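Local structure of secreted effector protein SopD (Salmonella typhimurium, 5CPC) at residues A216-G221 with T227-I232; V135-S140 with Q276-Y281; E167-L172 with S256-S261; S122-I127 with Q145-I150. The protein is a type III secreted effector that contributes to replication in macrophages and acts with SopB in membrane fission and macropinosome formation during invasion. All coordinates share one frame; numbering follows the deposited sequence.

Contact 1 of 4, residues A216-G221 with T227-I232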
loop_
_atom_site.group_PDB
_atom_site.type_symbol
_atom_site.label_atom_id
_atom_site.label_comp_id
_atom_site.label_asym_id
_atom_site.label_seq_id
_atom_site.Cartn_x
_atom_site.Cartn_y
_atom_site.Cartn_z
ATOM N N ALA A 216 -7.018 -20.027 -10.694
ATOM C CA ALA A 216 -8.176 -19.145 -10.693
ATOM C C ALA A 216 -8.280 -18.330 -9.373
ATOM O O ALA A 216 -8.547 -17.130 -9.370
ATOM C CB ALA A 216 -9.463 -19.995 -10.946
ATOM N N CYS A 217 -7.956 -18.994 -8.266
ATOM C CA CYS A 217 -8.069 -18.440 -6.981
ATOM C C CYS A 217 -7.133 -17.268 -6.648
ATOM O O CYS A 217 -7.444 -16.500 -5.757
ATOM C CB CYS A 217 -7.901 -19.561 -5.975
ATOM S SG CYS A 217 -6.198 -20.071 -5.677
ATOM N N ILE A 218 -5.999 -17.124 -7.344
ATOM C CA ILE A 218 -5.110 -15.985 -7.032
ATOM C C ILE A 218 -5.560 -14.694 -7.671
ATOM O O ILE A 218 -4.832 -13.707 -7.591
ATOM C CB ILE A 218 -3.616 -16.211 -7.424
ATOM C CG1 ILE A 218 -3.483 -16.379 -8.954
ATOM C CG2 ILE A 218 -3.087 -17.377 -6.639
ATOM C CD1 ILE A 218 -2.031 -16.458 -9.514
ATOM N N ASN A 219 -6.712 -14.722 -8.356
ATOM C CA ASN A 219 -7.250 -13.556 -9.071
ATOM C C ASN A 219 -8.775 -13.700 -9.189
ATOM O O ASN A 219 -9.378 -13.488 -10.247
ATOM C CB ASN A 219 -6.585 -13.398 -10.448
ATOM C CG ASN A 219 -7.085 -12.189 -11.240
ATOM O OD1 ASN A 219 -7.583 -11.217 -10.669
ATOM N ND2 ASN A 219 -6.983 -12.270 -12.585
ATOM N N ALA A 220 -9.397 -14.075 -8.085
ATOM C CA ALA A 220 -10.854 -13.986 -7.953
ATOM C C ALA A 220 -11.616 -14.980 -8.858
ATOM O O ALA A 220 -12.700 -14.648 -9.369
ATOM C CB ALA A 220 -11.343 -12.508 -8.163
ATOM N N GLY A 221 -11.073 -16.193 -9.048
ATOM C CA GLY A 221 -11.762 -17.226 -9.839
ATOM C C GLY A 221 -11.822 -17.044 -11.360
ATOM O O GLY A 221 -12.457 -17.856 -12.100
ATOM N N THR A 227 -3.615 -10.284 -16.082
ATOM C CA THR A 227 -3.860 -9.741 -14.734
ATOM C C THR A 227 -3.645 -10.752 -13.658
ATOM O O THR A 227 -3.635 -10.374 -12.482
ATOM C CB THR A 227 -5.326 -9.247 -14.499
ATOM O OG1 THR A 227 -6.223 -10.331 -14.778
ATOM C CG2 THR A 227 -5.708 -8.077 -15.372
ATOM N N GLN A 228 -3.497 -12.026 -14.027
ATOM C CA GLN A 228 -3.467 -13.118 -13.024
ATOM C C GLN A 228 -2.361 -12.960 -11.994
ATOM O O GLN A 228 -2.443 -13.515 -10.908
ATOM C CB GLN A 228 -3.192 -14.482 -13.727
ATOM C CG GLN A 228 -3.745 -15.693 -13.001
ATOM C CD GLN A 228 -5.281 -15.639 -12.991
ATOM O OE1 GLN A 228 -5.877 -15.036 -13.872
ATOM N NE2 GLN A 228 -5.912 -16.276 -12.000
ATOM N N PHE A 229 -1.280 -12.273 -12.351
ATOM C CA PHE A 229 -0.084 -12.277 -11.525
ATOM C C PHE A 229 0.204 -10.965 -10.766
ATOM O O PHE A 229 1.250 -10.870 -10.098
ATOM C CB PHE A 229 1.082 -12.697 -12.423
ATOM C CG PHE A 229 0.768 -13.952 -13.199
ATOM C CD1 PHE A 229 0.514 -15.152 -12.514
ATOM C CD2 PHE A 229 0.533 -13.895 -14.545
ATOM C CE1 PHE A 229 0.114 -16.261 -13.179
ATOM C CE2 PHE A 229 0.180 -15.006 -15.241
ATOM C CZ PHE A 229 -0.030 -16.223 -14.569
ATOM N N CYS A 230 -0.703 -9.978 -10.859
ATOM C CA CYS A 230 -0.501 -8.641 -10.211
ATOM C C CYS A 230 -0.270 -8.703 -8.717
ATOM O O CYS A 230 0.371 -7.843 -8.174
ATOM C CB CYS A 230 -1.605 -7.628 -10.557
ATOM S SG CYS A 230 -3.279 -8.130 -9.915
ATOM N N LYS A 231 -0.718 -9.745 -8.044
ATOM C CA LYS A 231 -0.425 -9.858 -6.624
ATOM C C LYS A 231 0.726 -10.762 -6.245
ATOM O O LYS A 231 0.967 -10.903 -5.091
ATOM C CB LYS A 231 -1.685 -10.283 -5.868
ATOM C CG LYS A 231 -2.755 -9.155 -5.933
ATOM C CD LYS A 231 -3.969 -9.525 -5.091
ATOM C CE LYS A 231 -5.038 -10.252 -5.949
ATOM N NZ LYS A 231 -6.113 -10.917 -5.134
ATOM N N ILE A 232 1.448 -11.363 -7.199
ATOM C CA ILE A 232 2.481 -12.319 -6.829
ATOM C C ILE A 232 3.881 -11.694 -6.792
ATOM O O ILE A 232 4.309 -11.035 -7.744
ATOM C CB ILE A 232 2.486 -13.568 -7.821
ATOM C CG1 ILE A 232 1.317 -14.462 -7.451
ATOM C CG2 ILE A 232 3.635 -14.509 -7.597
ATOM C CD1 ILE A 232 0.189 -14.069 -8.156
HETATM O O HOH W 1 -2.169 -12.049 -8.598
#
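Asn-219 and Gln-228 meet amide to amide on the close-packed side, where their CA atoms lie 5.5 Å apart. Asn-219 turns its CG away from the backbone N (chi1 -179°), and ND2 bonds OE1 of Gln-228 nearly straight at 3.2 Å. The donor arrives from above the Gln-228 carbonyl plane, while the acceptor lies in the amide plane of Asn-219. A second, weak bond joins ND2 to OG1 of Thr-227. Gln-228 is itself held by further bonds, its OE1 also accepting from Glu-224 N and its NE2 donating to Leu-215 O and Asn-222 O. Beside it the CD1 tip of Ile-218 fits against Gln-228 O at 3.3 Å and Ile-232 CD1 at 3.5 Å, the two isoleucines crossing near a right angle.

The Lys-231 side is looser. There a water mediates between the backbones, giving hydrogens to Ile-218 O and, at 2.7 Å, to Gln-228 O, while accepting from Lys-231 N. CE of Lys-231 passes Ile-218 O, and NZ goes on to Asp-277. The contact is a loop folded on itself between helix 209-215 and strand 232-237, its second half shaped by overlapping type I turns, Thr-227 to Cys-230 and Phe-229 to Ile-232.

Contact 2 of 4, residues V135-S140 with Q276-Y281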
loop_
_atom_site.group_PDB
_atom_site.type_symbol
_atom_site.label_atom_id
_atom_site.label_comp_id
_atom_site.label_asym_id
_atom_site.label_seq_id
_atom_site.Cartn_x
_atom_site.Cartn_y
_atom_site.Cartn_z
ATOM N N VAL A 135 -12.257 -9.218 9.313
ATOM C CA VAL A 135 -11.081 -10.018 9.648
ATOM C C VAL A 135 -9.845 -9.406 9.033
ATOM O O VAL A 135 -9.804 -9.166 7.829
ATOM C CB VAL A 135 -11.214 -11.484 9.176
ATOM C CG1 VAL A 135 -9.917 -12.282 9.470
ATOM C CG2 VAL A 135 -12.463 -12.177 9.778
ATOM N N ILE A 136 -8.834 -9.151 9.848
ATOM C CA ILE A 136 -7.546 -8.739 9.335
ATOM C C ILE A 136 -6.590 -9.900 9.514
ATOM O O ILE A 136 -6.450 -10.398 10.647
ATOM C CB ILE A 136 -6.993 -7.535 10.111
ATOM C CG1 ILE A 136 -5.496 -7.335 9.809
ATOM C CG2 ILE A 136 -7.240 -7.672 11.625
ATOM C CD1 ILE A 136 -4.611 -6.989 11.038
ATOM N N GLU A 137 -5.961 -10.347 8.423
ATOM C CA GLU A 137 -4.888 -11.356 8.468
ATOM C C GLU A 137 -3.573 -10.775 9.024
ATOM O O GLU A 137 -3.240 -9.636 8.761
ATOM C CB GLU A 137 -4.628 -11.937 7.066
ATOM C CG GLU A 137 -5.740 -12.838 6.461
ATOM C CD GLU A 137 -6.186 -13.998 7.354
ATOM O OE1 GLU A 137 -7.402 -14.300 7.374
ATOM O OE2 GLU A 137 -5.336 -14.604 8.040
ATOM N N SER A 138 -2.781 -11.530 9.759
ATOM C CA SER A 138 -1.608 -10.863 10.341
ATOM C C SER A 138 -0.469 -10.614 9.345
ATOM O O SER A 138 -0.374 -11.287 8.317
ATOM C CB SER A 138 -1.175 -11.463 11.698
ATOM O OG SER A 138 -0.273 -12.537 11.547
ATOM N N MET A 139 0.328 -9.570 9.574
ATOM C CA MET A 139 1.490 -9.302 8.692
ATOM C C MET A 139 2.838 -9.612 9.311
ATOM O O MET A 139 3.044 -9.436 10.504
ATOM C CB MET A 139 1.517 -7.880 8.078
ATOM C CG MET A 139 0.559 -6.892 8.589
ATOM S SD MET A 139 0.167 -5.498 7.444
ATOM C CE MET A 139 -1.280 -4.915 8.356
ATOM N N SER A 140 3.770 -10.055 8.486
ATOM C CA SER A 140 5.137 -10.165 8.991
ATOM C C SER A 140 5.635 -8.752 9.378
ATOM O O SER A 140 5.026 -7.750 8.964
ATOM C CB SER A 140 6.044 -10.769 7.926
ATOM O OG SER A 140 5.989 -9.977 6.763
ATOM N N GLN A 276 -9.705 -13.852 0.949
ATOM C CA GLN A 276 -10.103 -15.155 0.464
ATOM C C GLN A 276 -9.059 -15.703 -0.517
ATOM O O GLN A 276 -8.571 -16.823 -0.370
ATOM C CB GLN A 276 -11.489 -15.062 -0.177
ATOM C CG GLN A 276 -11.961 -16.363 -0.852
ATOM C CD GLN A 276 -12.281 -17.493 0.146
ATOM O OE1 GLN A 276 -12.643 -17.238 1.309
ATOM N NE2 GLN A 276 -12.157 -18.746 -0.317
ATOM N N ASP A 277 -8.673 -14.887 -1.494
ATOM C CA ASP A 277 -7.628 -15.250 -2.429
ATOM C C ASP A 277 -6.323 -15.584 -1.737
ATOM O O ASP A 277 -5.623 -16.574 -2.063
ATOM C CB ASP A 277 -7.358 -14.079 -3.308
ATOM C CG ASP A 277 -8.400 -13.892 -4.405
ATOM O OD1 ASP A 277 -9.608 -14.159 -4.195
ATOM O OD2 ASP A 277 -7.974 -13.420 -5.494
ATOM N N TYR A 278 -5.972 -14.742 -0.789
ATOM C CA TYR A 278 -4.772 -14.949 -0.001
ATOM C C TYR A 278 -4.796 -16.307 0.697
ATOM O O TYR A 278 -3.795 -17.036 0.726
ATOM C CB TYR A 278 -4.665 -13.823 1.039
ATOM C CG TYR A 278 -3.354 -13.739 1.778
ATOM C CD1 TYR A 278 -2.221 -13.252 1.155
ATOM C CD2 TYR A 278 -3.272 -14.078 3.132
ATOM C CE1 TYR A 278 -0.990 -13.145 1.822
ATOM C CE2 TYR A 278 -2.073 -13.956 3.829
ATOM C CZ TYR A 278 -0.930 -13.482 3.156
ATOM O OH TYR A 278 0.267 -13.321 3.818
ATOM N N ASN A 279 -5.922 -16.617 1.305
ATOM C CA ASN A 279 -6.054 -17.872 2.057
ATOM C C ASN A 279 -6.086 -19.084 1.118
ATOM O O ASN A 279 -5.481 -20.123 1.421
ATOM C CB ASN A 279 -7.279 -17.833 3.007
ATOM C CG ASN A 279 -7.088 -16.837 4.181
ATOM O OD1 ASN A 279 -5.999 -16.738 4.759
ATOM N ND2 ASN A 279 -8.126 -16.072 4.486
ATOM N N ASP A 280 -6.763 -18.935 -0.030
ATOM C CA ASP A 280 -6.809 -20.015 -1.030
ATOM C C ASP A 280 -5.407 -20.272 -1.482
ATOM O O ASP A 280 -4.998 -21.422 -1.586
ATOM C CB ASP A 280 -7.662 -19.642 -2.257
ATOM C CG ASP A 280 -9.168 -19.721 -1.987
ATOM O OD1 ASP A 280 -9.554 -20.421 -1.019
ATOM O OD2 ASP A 280 -9.966 -19.092 -2.739
ATOM N N TYR A 281 -4.669 -19.204 -1.761
ATOM C CA TYR A 281 -3.343 -19.368 -2.331
ATOM C C TYR A 281 -2.486 -20.203 -1.319
ATOM O O TYR A 281 -1.904 -21.226 -1.672
ATOM C CB TYR A 281 -2.720 -17.968 -2.687
ATOM C CG TYR A 281 -1.261 -18.078 -2.823
ATOM C CD1 TYR A 281 -0.705 -18.765 -3.900
ATOM C CD2 TYR A 281 -0.408 -17.551 -1.873
ATOM C CE1 TYR A 281 0.643 -18.904 -4.028
ATOM C CE2 TYR A 281 0.981 -17.740 -1.984
ATOM C CZ TYR A 281 1.495 -18.402 -3.068
ATOM O OH TYR A 281 2.865 -18.604 -3.237
#
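The closest CA atoms, of Glu-137 and Tyr-278, are 9.2 Å apart, an irregular, extended loop passing a turn of helix 264-283 with side chains alone bridging the gap. Glu-137 supplies the bridge from the loop. Its CG lies beside the backbone N, and a second bend at chi2 (-53°) folds the chain over so that the carboxylate faces Asn-279, whose side chain comes from the opposite direction. ND2 of Asn-279 donates to OE1 of Glu-137 at 3.5 Å, a weak bond though fairly straight. Carboxylate and amide planes stand almost perpendicular, 85° apart, so the two flat groups do not pair in one plane. OD1 of Asn-279 also comes within 3.8 Å of Glu-137 OE1.

The aliphatic part of the glutamate has a different neighbour. Its CG comes obliquely to the Tyr-278 ring, 4.3 Å from CD2, a loose apolar touch one residue back along the helix. Only these three residues make the surface contact.

Around them, Tyr-278 meets His-282 edge-to-face and also packs against His-247, Pro-248 and Met-245, while the carbonyls of Glu-137 and Ser-138 receive weak bonds from His-247 NE2. The loop then enters helix 141-160 at Ser-140, whose side chain caps it. Through Tyr-278 the helix 264-283 meets both the loop and Met-245 of strand 240-245, near the start of helix 248-256.

Contact 3 of 4, residues E167-L172 with S256-S261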
loop_
_atom_site.group_PDB
_atom_site.type_symbol
_atom_site.label_atom_id
_atom_site.label_comp_id
_atom_site.label_asym_id
_atom_site.label_seq_id
_atom_site.Cartn_x
_atom_site.Cartn_y
_atom_site.Cartn_z
ATOM N N GLU A 167 -11.171 16.213 -6.278
ATOM C CA GLU A 167 -11.475 15.530 -7.548
ATOM C C GLU A 167 -12.140 14.112 -7.452
ATOM O O GLU A 167 -13.351 13.947 -7.696
ATOM C CB GLU A 167 -10.174 15.402 -8.339
ATOM C CG GLU A 167 -10.362 14.968 -9.776
ATOM C CD GLU A 167 -9.292 15.543 -10.667
ATOM O OE1 GLU A 167 -9.443 15.449 -11.901
ATOM O OE2 GLU A 167 -8.319 16.118 -10.129
ATOM N N SER A 168 -11.347 13.092 -7.123
ATOM C CA SER A 168 -11.849 11.705 -7.028
ATOM C C SER A 168 -10.862 10.827 -6.235
ATOM O O SER A 168 -9.719 11.228 -6.066
ATOM C CB SER A 168 -11.969 11.143 -8.431
ATOM O OG SER A 168 -10.676 11.032 -8.989
ATOM N N ILE A 169 -11.264 9.622 -5.821
ATOM C CA ILE A 169 -10.321 8.681 -5.174
ATOM C C ILE A 169 -9.176 8.301 -6.089
ATOM O O ILE A 169 -8.027 8.184 -5.633
ATOM C CB ILE A 169 -10.987 7.359 -4.648
ATOM C CG1 ILE A 169 -12.413 7.630 -4.137
ATOM C CG2 ILE A 169 -10.119 6.730 -3.518
ATOM C CD1 ILE A 169 -13.007 6.633 -3.062
ATOM N N SER A 170 -9.494 8.099 -7.376
ATOM C CA SER A 170 -8.525 7.634 -8.342
ATOM C C SER A 170 -7.421 8.655 -8.469
ATOM O O SER A 170 -6.278 8.275 -8.698
ATOM C CB SER A 170 -9.148 7.369 -9.758
ATOM O OG SER A 170 -10.569 7.394 -9.707
ATOM N N THR A 171 -7.754 9.949 -8.363
ATOM C CA THR A 171 -6.718 11.014 -8.460
ATOM C C THR A 171 -5.791 11.021 -7.262
ATOM O O THR A 171 -4.587 11.136 -7.435
ATOM C CB THR A 171 -7.282 12.428 -8.685
ATOM O OG1 THR A 171 -8.079 12.436 -9.874
ATOM C CG2 THR A 171 -6.152 13.426 -8.867
ATOM N N LEU A 172 -6.348 10.879 -6.057
ATOM C CA LEU A 172 -5.532 10.581 -4.848
ATOM C C LEU A 172 -4.658 9.336 -5.048
ATOM O O LEU A 172 -3.447 9.377 -4.854
ATOM C CB LEU A 172 -6.461 10.321 -3.650
ATOM C CG LEU A 172 -5.741 9.952 -2.347
ATOM C CD1 LEU A 172 -4.585 10.884 -2.081
ATOM C CD2 LEU A 172 -6.715 9.930 -1.191
ATOM N N SER A 256 -7.681 -0.467 -3.265
ATOM C CA SER A 256 -9.114 -0.455 -2.912
ATOM C C SER A 256 -9.588 0.543 -1.821
ATOM O O SER A 256 -10.785 0.825 -1.692
ATOM C CB SER A 256 -9.565 -1.872 -2.607
ATOM O OG SER A 256 -9.372 -2.603 -3.782
ATOM N N TYR A 257 -8.641 1.088 -1.076
ATOM C CA TYR A 257 -8.950 1.941 0.070
ATOM C C TYR A 257 -9.791 3.147 -0.330
ATOM O O TYR A 257 -9.397 3.862 -1.228
ATOM C CB TYR A 257 -7.621 2.421 0.673
ATOM C CG TYR A 257 -7.706 3.570 1.654
ATOM C CD1 TYR A 257 -8.163 3.369 2.975
ATOM C CD2 TYR A 257 -7.292 4.848 1.286
ATOM C CE1 TYR A 257 -8.225 4.415 3.878
ATOM C CE2 TYR A 257 -7.383 5.919 2.176
ATOM C CZ TYR A 257 -7.839 5.683 3.470
ATOM O OH TYR A 257 -7.866 6.714 4.349
ATOM N N SER A 258 -10.928 3.357 0.335
ATOM C CA SER A 258 -11.615 4.667 0.315
ATOM C C SER A 258 -11.646 5.309 1.713
ATOM O O SER A 258 -12.108 4.670 2.681
ATOM C CB SER A 258 -13.047 4.534 -0.183
ATOM O OG SER A 258 -13.899 5.461 0.489
ATOM N N PRO A 259 -11.186 6.576 1.810
ATOM C CA PRO A 259 -11.151 7.308 3.066
ATOM C C PRO A 259 -12.520 7.765 3.511
ATOM O O PRO A 259 -12.689 8.153 4.688
ATOM C CB PRO A 259 -10.296 8.530 2.725
ATOM C CG PRO A 259 -10.623 8.794 1.292
ATOM C CD PRO A 259 -10.637 7.389 0.710
ATOM N N PHE A 260 -13.479 7.746 2.581
ATOM C CA PHE A 260 -14.843 8.219 2.836
ATOM C C PHE A 260 -15.524 7.358 3.857
ATOM O O PHE A 260 -15.598 6.140 3.713
ATOM C CB PHE A 260 -15.696 8.271 1.543
ATOM C CG PHE A 260 -15.191 9.253 0.552
ATOM C CD1 PHE A 260 -14.798 8.849 -0.701
ATOM C CD2 PHE A 260 -15.050 10.588 0.901
ATOM C CE1 PHE A 260 -14.300 9.755 -1.606
ATOM C CE2 PHE A 260 -14.546 11.494 0.014
ATOM C CZ PHE A 260 -14.174 11.081 -1.249
ATOM N N SER A 261 -16.069 8.012 4.864
ATOM C CA SER A 261 -16.560 7.323 6.017
ATOM C C SER A 261 -17.759 6.428 5.766
ATOM O O SER A 261 -17.989 5.461 6.505
ATOM C CB SER A 261 -16.944 8.351 7.053
ATOM O OG SER A 261 -18.052 7.856 7.763
#
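Ile-169 carries most of the contact with Tyr-257 to Phe-260, but the segment's structure begins one residue earlier, at Ser-168. This serine breaks away from helix 163-167 and at once serves as N-cap of helix 169-177. Its OG shares a hydrogen bond of 3.1 Å with Thr-171 OG1, either hydroxyl being a possible donor, which ties the cap to the first turn.

Ile-169 follows and splits its work between two branches. CG2, anti to the backbone N, rests on Tyr-257 O at 3.7 Å and looks toward the Pro-259 ring. The CG1-CD1 branch meets other residues: CD1 touches Ser-258 CB at 3.6 Å and lies at the edge of the Phe-260 ring, near its plane, 3.7 Å from CE1. The junction of two short helices is thus set against the loop linking helices 248-256 and 264-283. That loop is shaped locally by an ST turn, in which Phe-260 N gives a weak bond to Ser-258 OG across Pro-259.

One turn on, Leu-172 points the same way but approaches more distantly, its CD2 4.8 Å from Pro-259 CG. It also packs against Lys-157 and Met-158 of helix 141-160 and Leu-165 of helix 163-167.

Contact 4 of 4, residues S122-I127 with Q145-I150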
loop_
_atom_site.group_PDB
_atom_site.type_symbol
_atom_site.label_atom_id
_atom_site.label_comp_id
_atom_site.label_asym_id
_atom_site.label_seq_id
_atom_site.Cartn_x
_atom_site.Cartn_y
_atom_site.Cartn_z
ATOM N N SER A 122 -3.374 3.914 17.269
ATOM C CA SER A 122 -4.477 3.769 16.327
ATOM C C SER A 122 -4.828 2.327 16.030
ATOM O O SER A 122 -3.919 1.510 15.815
ATOM C CB SER A 122 -4.165 4.559 15.068
ATOM O OG SER A 122 -4.232 5.955 15.374
ATOM N N ASN A 123 -6.130 2.010 16.089
ATOM C CA ASN A 123 -6.642 0.705 15.677
ATOM C C ASN A 123 -6.369 0.640 14.186
ATOM O O ASN A 123 -6.543 1.645 13.449
ATOM C CB ASN A 123 -8.174 0.545 15.797
ATOM C CG ASN A 123 -8.673 0.571 17.189
ATOM O OD1 ASN A 123 -8.012 0.119 18.136
ATOM N ND2 ASN A 123 -9.873 1.114 17.353
ATOM N N ILE A 124 -5.976 -0.539 13.740
ATOM C CA ILE A 124 -5.719 -0.784 12.316
ATOM C C ILE A 124 -7.024 -0.804 11.499
ATOM O O ILE A 124 -7.051 -0.435 10.333
ATOM C CB ILE A 124 -4.911 -2.110 12.120
ATOM C CG1 ILE A 124 -4.702 -2.392 10.626
ATOM C CG2 ILE A 124 -5.604 -3.275 12.865
ATOM C CD1 ILE A 124 -3.343 -2.942 10.261
ATOM N N LYS A 125 -8.104 -1.249 12.108
ATOM C CA LYS A 125 -9.392 -1.166 11.460
ATOM C C LYS A 125 -9.883 0.272 11.258
ATOM O O LYS A 125 -10.586 0.522 10.296
ATOM C CB LYS A 125 -10.400 -1.980 12.221
ATOM C CG LYS A 125 -9.949 -3.433 12.298
ATOM C CD LYS A 125 -10.947 -4.283 13.076
ATOM C CE LYS A 125 -10.307 -5.593 13.487
ATOM N NZ LYS A 125 -11.372 -6.447 14.017
ATOM N N ASP A 126 -9.506 1.192 12.150
ATOM C CA ASP A 126 -9.785 2.609 11.961
ATOM C C ASP A 126 -8.888 3.228 10.896
ATOM O O ASP A 126 -9.390 3.963 10.062
ATOM C CB ASP A 126 -9.706 3.401 13.289
ATOM C CG ASP A 126 -10.801 2.995 14.296
ATOM O OD1 ASP A 126 -11.766 2.328 13.882
ATOM O OD2 ASP A 126 -10.687 3.349 15.499
ATOM N N ILE A 127 -7.592 2.895 10.883
ATOM C CA ILE A 127 -6.671 3.323 9.817
ATOM C C ILE A 127 -7.153 2.865 8.452
ATOM O O ILE A 127 -7.072 3.610 7.491
ATOM C CB ILE A 127 -5.248 2.740 9.985
ATOM C CG1 ILE A 127 -4.402 3.610 10.873
ATOM C CG2 ILE A 127 -4.524 2.647 8.608
ATOM C CD1 ILE A 127 -3.216 2.909 11.468
ATOM N N GLN A 145 6.008 -2.751 8.237
ATOM C CA GLN A 145 6.794 -1.605 7.769
ATOM C C GLN A 145 6.435 -1.096 6.387
ATOM O O GLN A 145 6.367 0.111 6.200
ATOM C CB GLN A 145 8.319 -1.819 7.866
ATOM C CG GLN A 145 9.183 -0.583 7.407
ATOM C CD GLN A 145 10.580 -1.022 6.979
ATOM O OE1 GLN A 145 10.874 -1.123 5.773
ATOM N NE2 GLN A 145 11.452 -1.320 7.971
ATOM N N LEU A 146 6.196 -1.960 5.410
ATOM C CA LEU A 146 5.698 -1.457 4.143
ATOM C C LEU A 146 4.299 -0.784 4.222
ATOM O O LEU A 146 4.039 0.220 3.538
ATOM C CB LEU A 146 5.711 -2.559 3.057
ATOM C CG LEU A 146 5.091 -2.170 1.723
ATOM C CD1 LEU A 146 5.995 -1.135 1.073
ATOM C CD2 LEU A 146 4.942 -3.380 0.746
ATOM N N PHE A 147 3.395 -1.404 4.975
ATOM C CA PHE A 147 1.989 -0.944 5.162
ATOM C C PHE A 147 2.051 0.453 5.725
ATOM O O PHE A 147 1.287 1.330 5.340
ATOM C CB PHE A 147 1.303 -1.863 6.198
ATOM C CG PHE A 147 -0.106 -1.458 6.586
ATOM C CD1 PHE A 147 -1.180 -1.843 5.833
ATOM C CD2 PHE A 147 -0.340 -0.696 7.740
ATOM C CE1 PHE A 147 -2.463 -1.459 6.186
ATOM C CE2 PHE A 147 -1.603 -0.312 8.092
ATOM C CZ PHE A 147 -2.673 -0.700 7.329
ATOM N N LEU A 148 2.981 0.644 6.643
ATOM C CA LEU A 148 3.068 1.892 7.377
ATOM C C LEU A 148 3.628 2.978 6.438
ATOM O O LEU A 148 3.294 4.151 6.571
ATOM C CB LEU A 148 4.015 1.677 8.560
ATOM C CG LEU A 148 3.537 1.911 9.990
ATOM C CD1 LEU A 148 1.957 1.960 10.313
ATOM C CD2 LEU A 148 4.301 0.970 10.965
ATOM N N GLN A 149 4.507 2.572 5.526
ATOM C CA GLN A 149 5.160 3.488 4.572
ATOM C C GLN A 149 4.106 4.020 3.618
ATOM O O GLN A 149 4.137 5.212 3.268
ATOM C CB GLN A 149 6.276 2.846 3.753
ATOM C CG GLN A 149 7.582 2.534 4.502
ATOM C CD GLN A 149 8.590 1.896 3.550
ATOM O OE1 GLN A 149 9.180 2.576 2.700
ATOM N NE2 GLN A 149 8.729 0.591 3.634
ATOM N N ILE A 150 3.155 3.155 3.274
ATOM C CA ILE A 150 2.093 3.538 2.366
ATOM C C ILE A 150 1.164 4.476 3.128
ATOM O O ILE A 150 0.643 5.418 2.542
ATOM C CB ILE A 150 1.323 2.294 1.845
ATOM C CG1 ILE A 150 2.250 1.447 0.934
ATOM C CG2 ILE A 150 -0.017 2.656 1.127
ATOM C CD1 ILE A 150 1.870 -0.057 0.923
#
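Phe-147 extends from helix 141-160 to Ile-124 and Ile-127, spanning a separation of 10.1 Å between the CA atoms of the nearest residues, Ile-127 and Leu-148. Its CB starts out beside the sulfur of Met-139, 4.0 Å from SD. CG stands anti to the backbone N (chi1 175°), which carries the ring toward helix 124-127. On one side of the ring CD1 meets the Met-139 methyl, CE, at 4.0 Å. On the other, CE2 lies 3.8 Å from Ile-124 CD1. CZ, at the far end, takes both isoleucines: CD1 of Ile-124 at 3.8 Å and CG2 of Ile-127 at 4.0 Å. Both methyls come obliquely to the ring.

This is helix-to-helix packing of a simple kind, an aromatic side chain set against an i, i+3 pair on one face of a short helix. That helix, 124-127, leads directly on from strand 117-123, an outer strand of an antiparallel sheet. At the joint Asn-123 is at the N-cap position, though its side chain caps no backbone N; ND2 instead bonds to Asp-126 OD2 at 3.0 Å, from above the carboxylate plane. Asn-123 O accepts from Ile-127 N, closing the first turn and helping to place the second isoleucine. Cys-249 and Leu-253 of helix 248-256 add further cover to Phe-147, while Ile-127 also touches Ile-78 of helix 76-90.

Overall arrangement
Contacts 3 and 4 belong to the interior and are almost wholly apolar across their interfaces, whereas contact 2 is a surface touch resting on one weak polar bond, and contact 1, partly buried, mixes amide bonds, water and hydrocarbon. Helix 264-283 ties two of them: it is one side of contact 2, and its Asp-277 binds Lys-231 of contact 1 in a salt bridge. Helix 141-160 supplies one side of contact 4, begins where the loop of contact 2 ends, and backs contact 3 farther along. Met-139 joins contacts 2 and 4 by packing on Ile-124, and Tyr-257 links contact 3 to Ile-127. Contacts 1 and 4 lie about 24 Å apart, centre to centre.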